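Local coordinates for protein protoporphyrinogen oxidase (Exiguobacterium sibiricum, PDB 3LOV) that probably oxidises coproporphyrinogen III to coproporphyrin III in bacterial heme b biosynthesis, using FAD and molecular oxygen, at residues A18-Y22 with L72-I76; F53-R57 with S230-L235; I109-L113 with V130-L135; S140-P144 with R155-G159. All coordinates share one frame; numbering follows the deposited sequence.

Interaction 1 of 4, residues A18-Y22 with L72-I76; sequences AAAYY and LIEAI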
# COMPACT_ATOMS: atom_id res chain seq x y z
N ALA A 18 12.98 -8.23 6.32
CA ALA A 18 12.58 -9.52 5.79
C ALA A 18 13.69 -10.16 4.97
O ALA A 18 13.93 -11.37 5.05
CB ALA A 18 11.33 -9.41 4.95
N ALA A 19 14.37 -9.36 4.16
CA ALA A 19 15.46 -9.92 3.40
C ALA A 19 16.53 -10.52 4.36
O ALA A 19 17.08 -11.57 4.09
CB ALA A 19 16.08 -8.88 2.46
N ALA A 20 16.83 -9.87 5.48
CA ALA A 20 17.93 -10.34 6.32
C ALA A 20 17.51 -11.67 6.96
O ALA A 20 18.34 -12.58 7.09
CB ALA A 20 18.27 -9.34 7.38
N TYR A 21 16.23 -11.74 7.35
CA TYR A 21 15.63 -12.89 8.02
C TYR A 21 15.76 -14.08 7.11
O TYR A 21 16.23 -15.15 7.52
CB TYR A 21 14.13 -12.65 8.34
CG TYR A 21 13.44 -13.89 8.90
CD1 TYR A 21 13.52 -14.21 10.25
CD2 TYR A 21 12.71 -14.74 8.07
CE1 TYR A 21 12.91 -15.37 10.75
CE2 TYR A 21 12.12 -15.87 8.55
CZ TYR A 21 12.21 -16.18 9.90
OH TYR A 21 11.62 -17.32 10.37
N TYR A 22 15.33 -13.90 5.87
CA TYR A 22 15.37 -15.00 4.92
C TYR A 22 16.80 -15.33 4.52
O TYR A 22 17.10 -16.48 4.26
CB TYR A 22 14.55 -14.70 3.66
CG TYR A 22 13.06 -14.59 3.88
CD1 TYR A 22 12.35 -15.65 4.42
CD2 TYR A 22 12.36 -13.43 3.52
CE1 TYR A 22 10.98 -15.56 4.63
CE2 TYR A 22 10.98 -13.33 3.73
CZ TYR A 22 10.30 -14.40 4.30
OH TYR A 22 8.95 -14.33 4.51
N LEU A 72 5.21 -15.39 8.22
CA LEU A 72 6.37 -14.74 8.83
C LEU A 72 6.04 -14.36 10.26
O LEU A 72 6.85 -14.59 11.18
CB LEU A 72 6.82 -13.50 8.02
CG LEU A 72 8.05 -12.75 8.50
CD1 LEU A 72 9.24 -13.75 8.46
CD2 LEU A 72 8.35 -11.40 7.63
N ILE A 73 4.86 -13.78 10.47
CA ILE A 73 4.47 -13.32 11.79
C ILE A 73 4.39 -14.54 12.76
O ILE A 73 4.79 -14.45 13.93
CB ILE A 73 3.10 -12.55 11.74
CG1 ILE A 73 3.27 -11.12 11.22
CG2 ILE A 73 2.36 -12.55 13.11
CD1 ILE A 73 1.95 -10.43 10.83
N GLU A 74 3.88 -15.67 12.26
CA GLU A 74 3.77 -16.83 13.11
C GLU A 74 5.15 -17.38 13.42
O GLU A 74 5.47 -17.61 14.60
CB GLU A 74 2.88 -17.89 12.50
CG GLU A 74 1.37 -17.51 12.56
CD GLU A 74 0.58 -18.21 13.69
OE1 GLU A 74 1.09 -18.25 14.84
OE2 GLU A 74 -0.54 -18.72 13.41
N ALA A 75 5.96 -17.54 12.37
CA ALA A 75 7.30 -18.10 12.51
C ALA A 75 8.13 -17.36 13.56
O ALA A 75 8.84 -18.01 14.32
CB ALA A 75 8.02 -18.15 11.17
N ILE A 76 7.98 -16.03 13.65
CA ILE A 76 8.74 -15.21 14.61
C ILE A 76 8.02 -15.03 15.97
O ILE A 76 8.44 -14.29 16.83
CB ILE A 76 9.23 -13.86 13.94
CG1 ILE A 76 8.13 -12.80 13.87
CG2 ILE A 76 9.83 -14.13 12.54
CD1 ILE A 76 8.57 -11.39 13.31
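Tyr21 and Leu72 carry this meeting of helix 14-26 with the end of helix 68-75. Helix 14-26 belongs to the Rossmann-type dinucleotide-binding fold. It follows strand 6-10, the central strand of the parallel sheet, through a turn with a GxGxxG-like sequence, and Ala18 lies about 8 Å from the bound FAD.

The main interaction is a CH-pi contact. Leu72 CD1 sits over one face of the Tyr21 ring, 3.9 Å from its centroid. It is displaced toward the CD2-CE2 side of the ring, and CE2 is 3.6 Å away. The two side chains run past each other in opposite directions. Tyr21 CG is anti to the backbone N (chi1 174°), which carries the ring out toward helix 68-75.

Further apolar contacts surround this one. Ile76 CG2 approaches Tyr21 CE1 obliquely, at 3.8 Å. Ala18 CB only just reaches Leu72 CD2, at 4.5 Å. Tyr22 comes to the same leucine from another side, and its ring also receives Tyr21 CD2 over one face. Tyr22 CE1 in turn lies at the edge of the Tyr21 ring.

Outside the two segments, Arg25 makes a cation-pi contact with Tyr21. Helix 235-245 supplies Val245 beside Tyr21 and Leu238 and Leu242 beside Ile76.

The phenol oxygens finish the contact: Tyr21 OH rests against Ala75 CB at 3.8 Å, and Tyr22 OH lies 4.0 Å from Leu72 CD1.

Interaction 2 of 4, residues F53-R57 with S230-L235; sequences FTIER and SLETGL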
# COMPACT_ATOMS: atom_id res chain seq x y z
N PHE A 53 -2.61 3.97 23.93
CA PHE A 53 -2.96 3.98 22.50
C PHE A 53 -2.03 3.05 21.67
O PHE A 53 -0.86 2.90 21.99
CB PHE A 53 -2.87 5.40 21.92
CG PHE A 53 -3.82 6.39 22.54
CD1 PHE A 53 -5.18 6.29 22.33
CD2 PHE A 53 -3.34 7.46 23.29
CE1 PHE A 53 -6.06 7.20 22.91
CE2 PHE A 53 -4.20 8.39 23.86
CZ PHE A 53 -5.57 8.26 23.67
N THR A 54 -2.58 2.41 20.64
CA THR A 54 -1.78 1.74 19.58
C THR A 54 -2.33 2.21 18.22
O THR A 54 -3.32 1.68 17.68
CB THR A 54 -1.83 0.18 19.69
OG1 THR A 54 -1.48 -0.22 21.02
CG2 THR A 54 -0.87 -0.49 18.71
N ILE A 55 -1.72 3.25 17.68
CA ILE A 55 -2.26 3.95 16.51
C ILE A 55 -1.20 3.93 15.42
O ILE A 55 -0.08 4.36 15.66
CB ILE A 55 -2.63 5.39 16.90
CG1 ILE A 55 -3.80 5.40 17.89
CG2 ILE A 55 -3.01 6.22 15.66
CD1 ILE A 55 -4.03 6.77 18.55
N GLU A 56 -1.55 3.42 14.24
CA GLU A 56 -0.57 3.29 13.15
C GLU A 56 -0.32 4.62 12.44
O GLU A 56 -1.25 5.37 12.19
CB GLU A 56 -1.01 2.21 12.13
CG GLU A 56 -1.18 0.81 12.75
CD GLU A 56 0.11 0.22 13.27
OE1 GLU A 56 1.18 0.78 12.98
OE2 GLU A 56 0.05 -0.84 13.95
N ARG A 57 0.95 4.94 12.20
CA ARG A 57 1.31 6.16 11.51
C ARG A 57 1.40 5.95 10.02
O ARG A 57 1.19 6.88 9.27
CB ARG A 57 2.64 6.70 11.99
CG ARG A 57 2.58 7.35 13.37
CD ARG A 57 3.95 7.97 13.61
NE ARG A 57 4.11 8.57 14.91
CZ ARG A 57 4.23 9.86 15.16
NH1 ARG A 57 4.13 10.75 14.19
NH2 ARG A 57 4.42 10.26 16.40
N SER A 230 -3.98 -6.92 11.48
CA SER A 230 -2.91 -6.19 12.11
C SER A 230 -2.45 -6.93 13.35
O SER A 230 -2.80 -8.07 13.55
CB SER A 230 -3.35 -4.79 12.48
OG SER A 230 -2.19 -3.99 12.76
N LEU A 231 -1.65 -6.28 14.18
CA LEU A 231 -1.22 -6.86 15.44
C LEU A 231 -1.64 -5.97 16.60
O LEU A 231 -1.54 -4.73 16.55
CB LEU A 231 0.31 -7.05 15.46
CG LEU A 231 0.91 -7.95 14.38
CD1 LEU A 231 2.42 -7.71 14.33
CD2 LEU A 231 0.65 -9.47 14.60
N GLU A 232 -2.02 -6.65 17.68
CA GLU A 232 -2.48 -6.04 18.91
C GLU A 232 -1.41 -5.13 19.46
O GLU A 232 -1.70 -4.09 20.04
CB GLU A 232 -2.79 -7.15 19.94
CG GLU A 232 -3.58 -6.69 21.18
CD GLU A 232 -2.78 -5.82 22.12
OE1 GLU A 232 -1.59 -6.10 22.37
OE2 GLU A 232 -3.35 -4.83 22.62
N THR A 233 -0.17 -5.53 19.28
CA THR A 233 0.96 -4.80 19.80
C THR A 233 1.46 -3.80 18.76
O THR A 233 2.48 -3.18 18.95
CB THR A 233 2.10 -5.78 20.14
OG1 THR A 233 2.26 -6.70 19.06
CG2 THR A 233 1.76 -6.58 21.41
N GLY A 234 0.76 -3.68 17.64
CA GLY A 234 1.07 -2.65 16.63
C GLY A 234 2.02 -3.19 15.59
O GLY A 234 2.78 -4.12 15.87
N LEU A 235 1.98 -2.62 14.38
CA LEU A 235 2.77 -3.18 13.28
C LEU A 235 4.24 -2.91 13.54
O LEU A 235 5.10 -3.68 13.09
CB LEU A 235 2.32 -2.66 11.91
CG LEU A 235 1.08 -3.29 11.27
CD1 LEU A 235 0.93 -2.70 9.89
CD2 LEU A 235 1.17 -4.78 11.18
O HOH W 1 -2.43 -1.81 14.67
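Thr54 lays its methyl group against the turn that ends at Gly234. Its CG2 is 3.6 Å from Gly234 CA and also lies near Glu232 O. The methyl is anti to the backbone N of Thr54, and this turns it toward the glycine. The turn is type I, from Leu231 to Gly234, and is closed by Gly234 N bonding to Leu231 O. A side chain at Gly234 would crowd Thr54 CG2, and the positive phi of 92° also disfavours one.

Ile55 points the other way, so the next contact comes from Glu56. Its chain is bent at chi2 (-65°), which brings the carboxylate to the backbone of Gly234 and Leu235. Leu235 N donates to Glu56 OE2 at 2.7 Å. The bond is fairly straight, 161° at the hydrogen, and meets the syn side of the oxygen close to the carboxylate plane. A water bonded to the same oxygen at 2.8 Å also donates to Ser230 OG. The other oxygen, OE1, pairs with Thr47 OG1, so both ends of this buried carboxylate are held. Leu235 CB packs 3.6 Å from Glu56 OE2. With an alanine in place of Glu56, Leu235 N would probably lose this acceptor and the bridging water one of its two partners.

Ser230 OG also bonds to Asp60 O, and Asp60 binds FAD. Leu235 lies about 6 Å from the cofactor. The arrangement is a strand-turn-helix connection, from strand 228-231 to helix 235-245, tied to strand 55-56 beside the FAD site of a flavin-containing amine oxidoreductase.

Interaction 3 of 4, residues I109-L113 with V130-L135; sequences IPTDL and VADLLL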
# COMPACT_ATOMS: atom_id res chain seq x y z
N ILE A 109 -19.46 -3.13 -8.22
CA ILE A 109 -20.20 -3.60 -9.39
C ILE A 109 -21.47 -4.29 -8.89
O ILE A 109 -21.39 -5.26 -8.13
CB ILE A 109 -19.40 -4.59 -10.28
CG1 ILE A 109 -18.16 -3.90 -10.88
CG2 ILE A 109 -20.32 -5.13 -11.40
CD1 ILE A 109 -17.21 -4.82 -11.55
N PRO A 110 -22.65 -3.79 -9.32
CA PRO A 110 -23.93 -4.32 -8.88
C PRO A 110 -24.15 -5.79 -9.22
O PRO A 110 -23.93 -6.21 -10.34
CB PRO A 110 -24.95 -3.45 -9.64
CG PRO A 110 -24.27 -2.17 -9.81
CD PRO A 110 -22.85 -2.57 -10.13
N THR A 111 -24.57 -6.56 -8.22
CA THR A 111 -24.99 -7.95 -8.44
C THR A 111 -26.46 -8.14 -8.06
O THR A 111 -27.07 -9.14 -8.47
CB THR A 111 -24.10 -8.91 -7.66
OG1 THR A 111 -24.20 -8.60 -6.28
CG2 THR A 111 -22.59 -8.79 -8.12
N ASP A 112 -27.04 -7.20 -7.31
CA ASP A 112 -28.48 -7.20 -6.97
C ASP A 112 -29.08 -5.83 -7.29
O ASP A 112 -28.99 -4.87 -6.49
CB ASP A 112 -28.65 -7.56 -5.51
CG ASP A 112 -30.09 -7.46 -5.02
OD1 ASP A 112 -30.92 -6.71 -5.59
OD2 ASP A 112 -30.37 -8.15 -4.02
N LEU A 113 -29.69 -5.73 -8.47
CA LEU A 113 -30.08 -4.44 -9.01
C LEU A 113 -31.11 -3.71 -8.13
O LEU A 113 -31.10 -2.48 -8.05
CB LEU A 113 -30.59 -4.59 -10.43
CG LEU A 113 -29.59 -5.08 -11.47
CD1 LEU A 113 -30.27 -5.16 -12.81
CD2 LEU A 113 -28.40 -4.16 -11.57
N VAL A 130 -26.91 1.97 -15.80
CA VAL A 130 -26.10 0.87 -15.25
C VAL A 130 -26.85 -0.43 -15.42
O VAL A 130 -26.30 -1.39 -15.92
CB VAL A 130 -25.70 1.13 -13.77
CG1 VAL A 130 -25.13 -0.07 -13.12
CG2 VAL A 130 -24.70 2.28 -13.76
N ALA A 131 -28.15 -0.41 -15.14
CA ALA A 131 -28.97 -1.62 -15.25
C ALA A 131 -29.00 -2.13 -16.69
O ALA A 131 -28.78 -3.32 -16.93
CB ALA A 131 -30.39 -1.41 -14.69
N ASP A 132 -29.21 -1.22 -17.64
CA ASP A 132 -29.32 -1.58 -19.03
C ASP A 132 -28.01 -2.14 -19.55
O ASP A 132 -27.99 -3.06 -20.38
CB ASP A 132 -29.67 -0.35 -19.89
CG ASP A 132 -31.09 0.16 -19.64
OD1 ASP A 132 -31.88 -0.51 -18.96
OD2 ASP A 132 -31.40 1.26 -20.13
N LEU A 133 -26.90 -1.54 -19.11
CA LEU A 133 -25.57 -2.03 -19.51
C LEU A 133 -25.33 -3.45 -18.93
O LEU A 133 -24.87 -4.32 -19.64
CB LEU A 133 -24.45 -1.05 -19.09
CG LEU A 133 -24.31 0.30 -19.84
CD1 LEU A 133 -23.36 1.26 -19.11
CD2 LEU A 133 -23.80 0.10 -21.24
N LEU A 134 -25.70 -3.68 -17.66
CA LEU A 134 -25.45 -4.97 -17.00
C LEU A 134 -26.32 -6.11 -17.55
O LEU A 134 -25.78 -7.20 -17.85
CB LEU A 134 -25.58 -4.86 -15.48
CG LEU A 134 -24.48 -4.05 -14.75
CD1 LEU A 134 -24.89 -3.86 -13.33
CD2 LEU A 134 -23.09 -4.73 -14.82
N LEU A 135 -27.63 -5.85 -17.73
CA LEU A 135 -28.57 -6.86 -18.23
C LEU A 135 -28.57 -7.06 -19.72
O LEU A 135 -29.00 -8.13 -20.18
CB LEU A 135 -30.01 -6.55 -17.81
CG LEU A 135 -30.25 -6.65 -16.31
CD1 LEU A 135 -31.65 -6.10 -16.02
CD2 LEU A 135 -30.07 -8.08 -15.82
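The pyrrolidine ring of Pro110 has Leu134 CD1 over one face, 3.7 Å from its CB and slightly farther from CG and CD. Val130 CG1 meets the same ring at its CG corner, at 4.0 Å. The ring lies across both side chains at about a right angle.

The contact packs a small beta hairpin, strands 105-106 and 109-110, and the chain leaving it against helix 124-135. This is an apolar part of a mostly helical region far from the FAD site. Val130, Ala131, Leu134 and Leu135 supply the helix surface, as two neighbouring pairs one turn apart.

Leu134 is shared. Its CD1 touches Pro110 and also Leu113 CD2, at 3.9 Å, while its CD2 comes near Ile109 CG2. Leu134 CG is anti to the carbonyl carbon (chi1 -69°), and the branch reaches in between the proline and Leu113.

Leu113 opens helix 113-116. Asp112 is its N-cap, with OD1 bonded to Leu115 N. Leu162 of helix 160-172 touches both Pro110 and Val130. Phe202 of helix 201-207 packs on Leu134 and Leu135, so further helices pack on the cluster.

At the outer end, Leu113 and Leu135 reach toward each other tip to tip. Leu113 CD1 is 4.2 Å from Ala131 CB and meets Leu135 CD1 at 3.6 Å.

Interaction 4 of 4, residues S140-P144 with R155-G159; sequences SLRIP and RPRLG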
# COMPACT_ATOMS: atom_id res chain seq x y z
N SER A 140 -20.78 -6.09 -29.12
CA SER A 140 -19.49 -5.57 -29.52
C SER A 140 -18.41 -5.67 -28.43
O SER A 140 -17.24 -5.58 -28.75
CB SER A 140 -19.64 -4.12 -29.99
OG SER A 140 -19.91 -3.23 -28.92
N LEU A 141 -18.75 -5.87 -27.16
CA LEU A 141 -17.70 -6.10 -26.14
C LEU A 141 -16.83 -7.30 -26.48
O LEU A 141 -17.33 -8.30 -27.00
CB LEU A 141 -18.30 -6.35 -24.76
CG LEU A 141 -19.06 -5.18 -24.13
CD1 LEU A 141 -19.90 -5.68 -22.98
CD2 LEU A 141 -18.08 -4.08 -23.71
N ARG A 142 -15.53 -7.21 -26.16
CA ARG A 142 -14.58 -8.32 -26.30
C ARG A 142 -13.78 -8.47 -25.02
O ARG A 142 -13.32 -7.47 -24.45
CB ARG A 142 -13.57 -8.04 -27.42
CG ARG A 142 -14.16 -7.92 -28.80
CD ARG A 142 -14.64 -9.26 -29.34
NE ARG A 142 -15.20 -9.10 -30.68
CZ ARG A 142 -16.49 -8.87 -30.96
NH1 ARG A 142 -17.42 -8.78 -30.01
NH2 ARG A 142 -16.86 -8.74 -32.23
N ILE A 143 -13.62 -9.71 -24.57
CA ILE A 143 -12.73 -10.01 -23.43
C ILE A 143 -11.29 -9.54 -23.81
O ILE A 143 -10.78 -9.90 -24.88
CB ILE A 143 -12.70 -11.55 -23.14
CG1 ILE A 143 -14.05 -12.01 -22.59
CG2 ILE A 143 -11.56 -11.91 -22.16
CD1 ILE A 143 -14.17 -11.94 -21.07
N PRO A 144 -10.64 -8.74 -22.94
CA PRO A 144 -9.27 -8.32 -23.32
C PRO A 144 -8.29 -9.49 -23.26
O PRO A 144 -8.24 -10.20 -22.26
CB PRO A 144 -8.93 -7.23 -22.31
CG PRO A 144 -9.82 -7.52 -21.11
CD PRO A 144 -11.06 -8.21 -21.63
N ARG A 155 -15.18 1.06 -18.20
CA ARG A 155 -16.06 2.12 -18.64
C ARG A 155 -17.06 1.67 -19.74
O ARG A 155 -18.24 1.99 -19.68
CB ARG A 155 -15.29 3.38 -19.09
CG ARG A 155 -14.76 4.22 -17.91
CD ARG A 155 -13.78 5.25 -18.35
NE ARG A 155 -13.20 5.98 -17.24
CZ ARG A 155 -13.74 7.03 -16.63
NH1 ARG A 155 -14.91 7.53 -17.01
NH2 ARG A 155 -13.10 7.56 -15.60
N PRO A 156 -16.58 0.93 -20.74
CA PRO A 156 -17.57 0.47 -21.73
C PRO A 156 -18.63 -0.52 -21.19
O PRO A 156 -19.70 -0.65 -21.79
CB PRO A 156 -16.71 -0.21 -22.82
CG PRO A 156 -15.26 0.12 -22.48
CD PRO A 156 -15.19 0.57 -21.07
N ARG A 157 -18.33 -1.22 -20.10
CA ARG A 157 -19.22 -2.21 -19.53
C ARG A 157 -20.18 -1.63 -18.51
O ARG A 157 -21.28 -2.14 -18.35
CB ARG A 157 -18.41 -3.35 -18.88
CG ARG A 157 -17.60 -4.16 -19.90
CD ARG A 157 -16.58 -5.15 -19.28
NE ARG A 157 -16.09 -6.04 -20.32
CZ ARG A 157 -15.25 -5.68 -21.30
NH1 ARG A 157 -14.72 -4.46 -21.36
NH2 ARG A 157 -14.94 -6.53 -22.25
N LEU A 158 -19.74 -0.60 -17.79
CA LEU A 158 -20.48 -0.07 -16.65
C LEU A 158 -20.85 1.41 -16.78
O LEU A 158 -21.63 1.92 -15.97
CB LEU A 158 -19.68 -0.24 -15.34
CG LEU A 158 -19.30 -1.63 -14.93
CD1 LEU A 158 -18.17 -1.56 -13.83
CD2 LEU A 158 -20.56 -2.43 -14.50
N GLY A 159 -20.27 2.10 -17.75
CA GLY A 159 -20.47 3.53 -17.91
C GLY A 159 -19.58 4.41 -17.04
O GLY A 159 -19.04 3.99 -16.00
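Leu141 overlaps the guanidinium of Arg157: its CD2 stands over the centre of one face, 4.0 Å above the plane. The same methyl is 3.8 Å from Arg157 CG, so the leucine spans both the stem and the head of the arginine as the two chains cross at a slant. The contact folds the loop between helix 124-135 and helix 150-158 back onto the last turn of the second helix. This loop is the link between two successive helices, near the protein surface.

Arg157 is extended from CG to NE, which carries its head out to the loop backbone. Its NH2 donates to Arg142 O at 2.9 Å. This bond is weak, bent to 129° at the hydrogen, though the oxygen lies at the edge of the guanidinium near its plane. The stronger partner is Glu195 on helix 189-198, which forms a salt bridge with NE. NH1 bonds to Tyr153 O, one turn back in its own helix. Each nitrogen has a partner, the one at NH2 being weak, and together they limit the turning of the group beneath Leu141. A methionine in place of Arg157 would probably leave Glu195 without this countercharge and Arg142 O without this donor.

Pro156 adds a small apolar touch: its CB is 4.2 Å from Leu141 CD2. The helix is kinked here, where the N atoms of Pro156 and Arg157 make no bond to the turn before.

Arg142 leaves the backbone away from the helix. Its NH1 bonds within the loop, to Asp139 O and, from above the carbonyl plane, to Leu141 O at 3.0 Å.

How the interactions relate
The contacts form two pairs in two distant parts of the fold. Interactions 1 and 2 have centres about 19 Å apart and touch through Ile73 and Leu231. Their segments alternate along the sequence, and both lie near FAD. Interactions 3 and 4 follow each other in the chain, with centres about 13 Å apart. Leu133 and Leu134 of helix 124-135 pack directly on Leu158 of helix 150-158. Both are nested in the long loop closed by interaction 2, yet lie about 39 to 44 Å from the first pair, centre to centre. The sequence leaves the dinucleotide-binding part, passes through part of the mixed sheet and then a mainly helical region, and returns at strand 228-231.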